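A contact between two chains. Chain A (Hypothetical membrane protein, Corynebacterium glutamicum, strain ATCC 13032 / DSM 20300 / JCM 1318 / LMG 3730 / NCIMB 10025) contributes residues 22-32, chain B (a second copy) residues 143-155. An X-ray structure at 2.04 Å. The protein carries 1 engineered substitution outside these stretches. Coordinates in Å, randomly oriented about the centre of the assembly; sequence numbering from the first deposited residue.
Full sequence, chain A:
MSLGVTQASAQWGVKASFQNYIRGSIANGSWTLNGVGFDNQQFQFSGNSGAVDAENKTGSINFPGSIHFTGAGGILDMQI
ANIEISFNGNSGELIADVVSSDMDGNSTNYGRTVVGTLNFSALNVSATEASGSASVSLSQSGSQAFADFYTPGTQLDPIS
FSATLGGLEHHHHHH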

# COMPACT_ATOMS: atom_id res chain seq x y z
N ILE A 22 2.20 6.01 -2.60
CA ILE A 22 2.33 5.52 -1.22
C ILE A 22 3.24 4.30 -1.15
O ILE A 22 4.02 4.14 -0.21
CB ILE A 22 0.94 5.22 -0.63
CG1 ILE A 22 0.04 6.44 -0.77
CG2 ILE A 22 1.06 4.82 0.83
CD1 ILE A 22 -1.36 6.15 -0.39
N ARG A 23 3.13 3.39 -2.13
CA ARG A 23 4.03 2.24 -2.16
C ARG A 23 5.49 2.69 -2.20
O ARG A 23 6.36 2.08 -1.57
CB ARG A 23 3.72 1.34 -3.35
CG ARG A 23 4.54 0.05 -3.38
CD ARG A 23 4.84 -0.46 -4.79
NE ARG A 23 6.08 -1.23 -4.84
CZ ARG A 23 7.29 -0.71 -5.07
NH1 ARG A 23 7.43 0.60 -5.30
NH2 ARG A 23 8.36 -1.49 -5.07
N GLY A 24 5.76 3.77 -2.94
CA GLY A 24 7.12 4.29 -3.02
C GLY A 24 7.65 4.79 -1.69
O GLY A 24 8.85 4.69 -1.42
N SER A 25 6.77 5.33 -0.84
CA SER A 25 7.23 5.81 0.46
C SER A 25 7.53 4.65 1.42
O SER A 25 8.45 4.75 2.25
CB SER A 25 6.19 6.73 1.08
OG SER A 25 5.00 5.99 1.34
N ILE A 26 6.78 3.56 1.32
CA ILE A 26 7.12 2.38 2.11
C ILE A 26 8.45 1.82 1.63
O ILE A 26 9.35 1.55 2.44
CB ILE A 26 5.98 1.34 2.04
CG1 ILE A 26 4.77 1.90 2.81
CG2 ILE A 26 6.45 -0.04 2.58
CD1 ILE A 26 3.44 1.39 2.36
N ALA A 27 8.62 1.72 0.31
CA ALA A 27 9.85 1.17 -0.25
C ALA A 27 11.06 2.01 0.13
O ALA A 27 12.14 1.47 0.40
CB ALA A 27 9.73 1.03 -1.77
N ASN A 28 10.91 3.34 0.18
CA ASN A 28 11.98 4.21 0.66
C ASN A 28 11.96 4.42 2.17
O ASN A 28 12.56 5.38 2.65
CB ASN A 28 11.94 5.57 -0.04
CG ASN A 28 12.11 5.46 -1.53
OD1 ASN A 28 11.34 6.05 -2.29
ND2 ASN A 28 13.09 4.68 -1.97
N GLY A 29 11.30 3.55 2.92
CA GLY A 29 11.31 3.65 4.36
C GLY A 29 12.58 3.08 4.97
O GLY A 29 13.53 2.71 4.28
N SER A 30 12.58 3.02 6.30
CA SER A 30 13.71 2.53 7.07
C SER A 30 13.24 1.50 8.09
O SER A 30 12.22 1.71 8.75
CB SER A 30 14.43 3.69 7.79
OG SER A 30 15.33 3.17 8.75
N TRP A 31 14.00 0.40 8.21
CA TRP A 31 13.77 -0.71 9.14
C TRP A 31 14.89 -0.80 10.16
O TRP A 31 16.06 -0.76 9.79
CB TRP A 31 13.74 -2.07 8.42
CG TRP A 31 12.56 -2.32 7.58
CD1 TRP A 31 12.48 -2.22 6.22
CD2 TRP A 31 11.27 -2.72 8.03
NE1 TRP A 31 11.22 -2.53 5.80
CE2 TRP A 31 10.45 -2.83 6.89
CE3 TRP A 31 10.72 -2.99 9.29
CZ2 TRP A 31 9.12 -3.21 6.98
CZ3 TRP A 31 9.40 -3.37 9.36
CH2 TRP A 31 8.62 -3.48 8.22
N THR A 32 14.54 -1.00 11.44
CA THR A 32 15.52 -1.39 12.44
C THR A 32 15.10 -2.72 13.03
O THR A 32 14.00 -2.84 13.58
CB THR A 32 15.68 -0.33 13.52
OG1 THR A 32 16.35 0.80 12.96
CG2 THR A 32 16.50 -0.86 14.69
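Chain B 143-155: SQAFADFYTPGTQ

The contact centres on two alanines. Ala A27, at the end of the chain A helix, packs its CB 3.6 Å from CB of Ala B147; the CA atoms of Ala A27 and Ala B147, 5.4 Å apart, are the nearest across the contact. Chain B carries a short 3-10 segment that begins at Ala B145; the chain turns through Asp B148 to Tyr B150 and is extended from Thr B151 to Gln B155. Gln B144, Phe B146, Ala B147, Tyr B150 and Thr B151 touch Ala A27. From Ala B147 to Thr B154 the chain runs roughly against the helix direction, and Thr B154 lies against Arg A23.

Around the alanines, CG2 of Thr B151 lies 4.0 Å from CG2 of Ile A26. The ring face of Tyr B150 receives the edge of Trp A31, with the planes at 83°; NE1 of Trp A31 is 3.5 Å from CE1 of Tyr B150. OH of Tyr B150 gives a weak hydrogen bond to O of Ala A27, 3.3 Å.

Arg A23 reaches from the centre to the polar edge. NH1 of Arg A23 donates to OE1 of Gln B144 at 2.9 Å, and its NE bonds weakly to O of Pro B152 at 3.0 Å. Both acceptors lie near the guanidinium plane. NH2 of Arg A23 makes a long salt bridge with OD1 of Asp B148, 3.9 Å. CG2 of Thr B154 covers one guanidinium face.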

# COMPACT_ATOMS: atom_id res chain seq x y z
N SER B 143 14.62 2.16 -9.72
CA SER B 143 14.47 0.77 -9.33
C SER B 143 14.26 0.65 -7.82
O SER B 143 15.12 1.02 -7.02
CB SER B 143 15.69 -0.06 -9.75
N GLN B 144 13.10 0.15 -7.43
CA GLN B 144 12.83 -0.18 -6.03
C GLN B 144 12.62 -1.68 -5.86
O GLN B 144 11.94 -2.12 -4.93
CB GLN B 144 11.63 0.62 -5.52
CG GLN B 144 11.91 2.11 -5.34
CD GLN B 144 10.64 2.92 -5.25
OE1 GLN B 144 9.58 2.50 -5.73
NE2 GLN B 144 10.73 4.10 -4.64
N ALA B 145 13.22 -2.47 -6.76
CA ALA B 145 13.08 -3.92 -6.71
C ALA B 145 13.61 -4.48 -5.39
O ALA B 145 13.14 -5.53 -4.94
CB ALA B 145 13.81 -4.55 -7.90
N PHE B 146 14.57 -3.78 -4.77
CA PHE B 146 15.10 -4.22 -3.49
C PHE B 146 14.02 -4.32 -2.42
O PHE B 146 14.22 -5.02 -1.43
CB PHE B 146 16.20 -3.26 -3.00
CG PHE B 146 15.69 -1.90 -2.64
CD1 PHE B 146 15.16 -1.66 -1.38
CD2 PHE B 146 15.69 -0.88 -3.57
CE1 PHE B 146 14.66 -0.41 -1.05
CE2 PHE B 146 15.21 0.38 -3.25
CZ PHE B 146 14.69 0.62 -1.99
N ALA B 147 12.90 -3.62 -2.60
CA ALA B 147 11.82 -3.62 -1.63
C ALA B 147 10.75 -4.68 -1.91
O ALA B 147 9.78 -4.77 -1.16
CB ALA B 147 11.16 -2.24 -1.57
N ASP B 148 10.92 -5.47 -2.98
CA ASP B 148 9.92 -6.45 -3.39
C ASP B 148 9.67 -7.52 -2.32
O ASP B 148 8.61 -8.17 -2.35
CB ASP B 148 10.34 -7.14 -4.70
CG ASP B 148 10.26 -6.21 -5.91
OD1 ASP B 148 9.73 -5.09 -5.77
OD2 ASP B 148 10.72 -6.61 -7.00
N PHE B 149 10.61 -7.73 -1.40
CA PHE B 149 10.44 -8.78 -0.40
C PHE B 149 9.57 -8.35 0.76
O PHE B 149 9.09 -9.22 1.50
CB PHE B 149 11.81 -9.25 0.07
CG PHE B 149 12.71 -9.57 -1.07
CD1 PHE B 149 12.50 -10.71 -1.81
CD2 PHE B 149 13.69 -8.68 -1.46
CE1 PHE B 149 13.30 -10.99 -2.91
CE2 PHE B 149 14.49 -8.96 -2.55
CZ PHE B 149 14.30 -10.11 -3.27
N TYR B 150 9.32 -7.05 0.93
CA TYR B 150 8.37 -6.59 1.94
C TYR B 150 7.34 -5.58 1.43
O TYR B 150 6.42 -5.24 2.19
CB TYR B 150 9.11 -5.98 3.14
CG TYR B 150 9.94 -4.78 2.78
CD1 TYR B 150 9.39 -3.49 2.77
CD2 TYR B 150 11.28 -4.92 2.45
CE1 TYR B 150 10.16 -2.38 2.44
CE2 TYR B 150 12.05 -3.83 2.12
CZ TYR B 150 11.49 -2.56 2.11
OH TYR B 150 12.28 -1.49 1.78
N THR B 151 7.46 -5.09 0.20
CA THR B 151 6.46 -4.16 -0.31
C THR B 151 5.62 -4.83 -1.38
O THR B 151 6.18 -5.39 -2.33
CB THR B 151 7.13 -2.91 -0.90
OG1 THR B 151 8.24 -2.48 -0.09
CG2 THR B 151 6.12 -1.78 -0.96
N PRO B 152 4.29 -4.78 -1.29
CA PRO B 152 3.47 -5.23 -2.42
C PRO B 152 3.87 -4.53 -3.72
O PRO B 152 4.35 -3.39 -3.71
CB PRO B 152 2.04 -4.85 -2.00
CG PRO B 152 2.21 -3.82 -0.90
CD PRO B 152 3.48 -4.23 -0.20
N GLY B 153 3.69 -5.24 -4.83
CA GLY B 153 4.07 -4.70 -6.13
C GLY B 153 3.18 -3.56 -6.59
O GLY B 153 2.09 -3.30 -6.07
N THR B 154 3.67 -2.85 -7.60
CA THR B 154 2.92 -1.73 -8.14
C THR B 154 1.70 -2.22 -8.91
O THR B 154 1.63 -3.37 -9.35
CB THR B 154 3.78 -0.89 -9.09
OG1 THR B 154 4.13 -1.69 -10.22
CG2 THR B 154 5.05 -0.40 -8.38
N GLN B 155 0.74 -1.32 -9.07
CA GLN B 155 -0.50 -1.58 -9.80
C GLN B 155 -0.47 -0.84 -11.13
O GLN B 155 -0.02 0.31 -11.20
CB GLN B 155 -1.69 -1.13 -8.96
CG GLN B 155 -2.96 -1.88 -9.23
CD GLN B 155 -3.92 -1.73 -8.09
OE1 GLN B 155 -4.47 -0.65 -7.87
NE2 GLN B 155 -4.12 -2.80 -7.33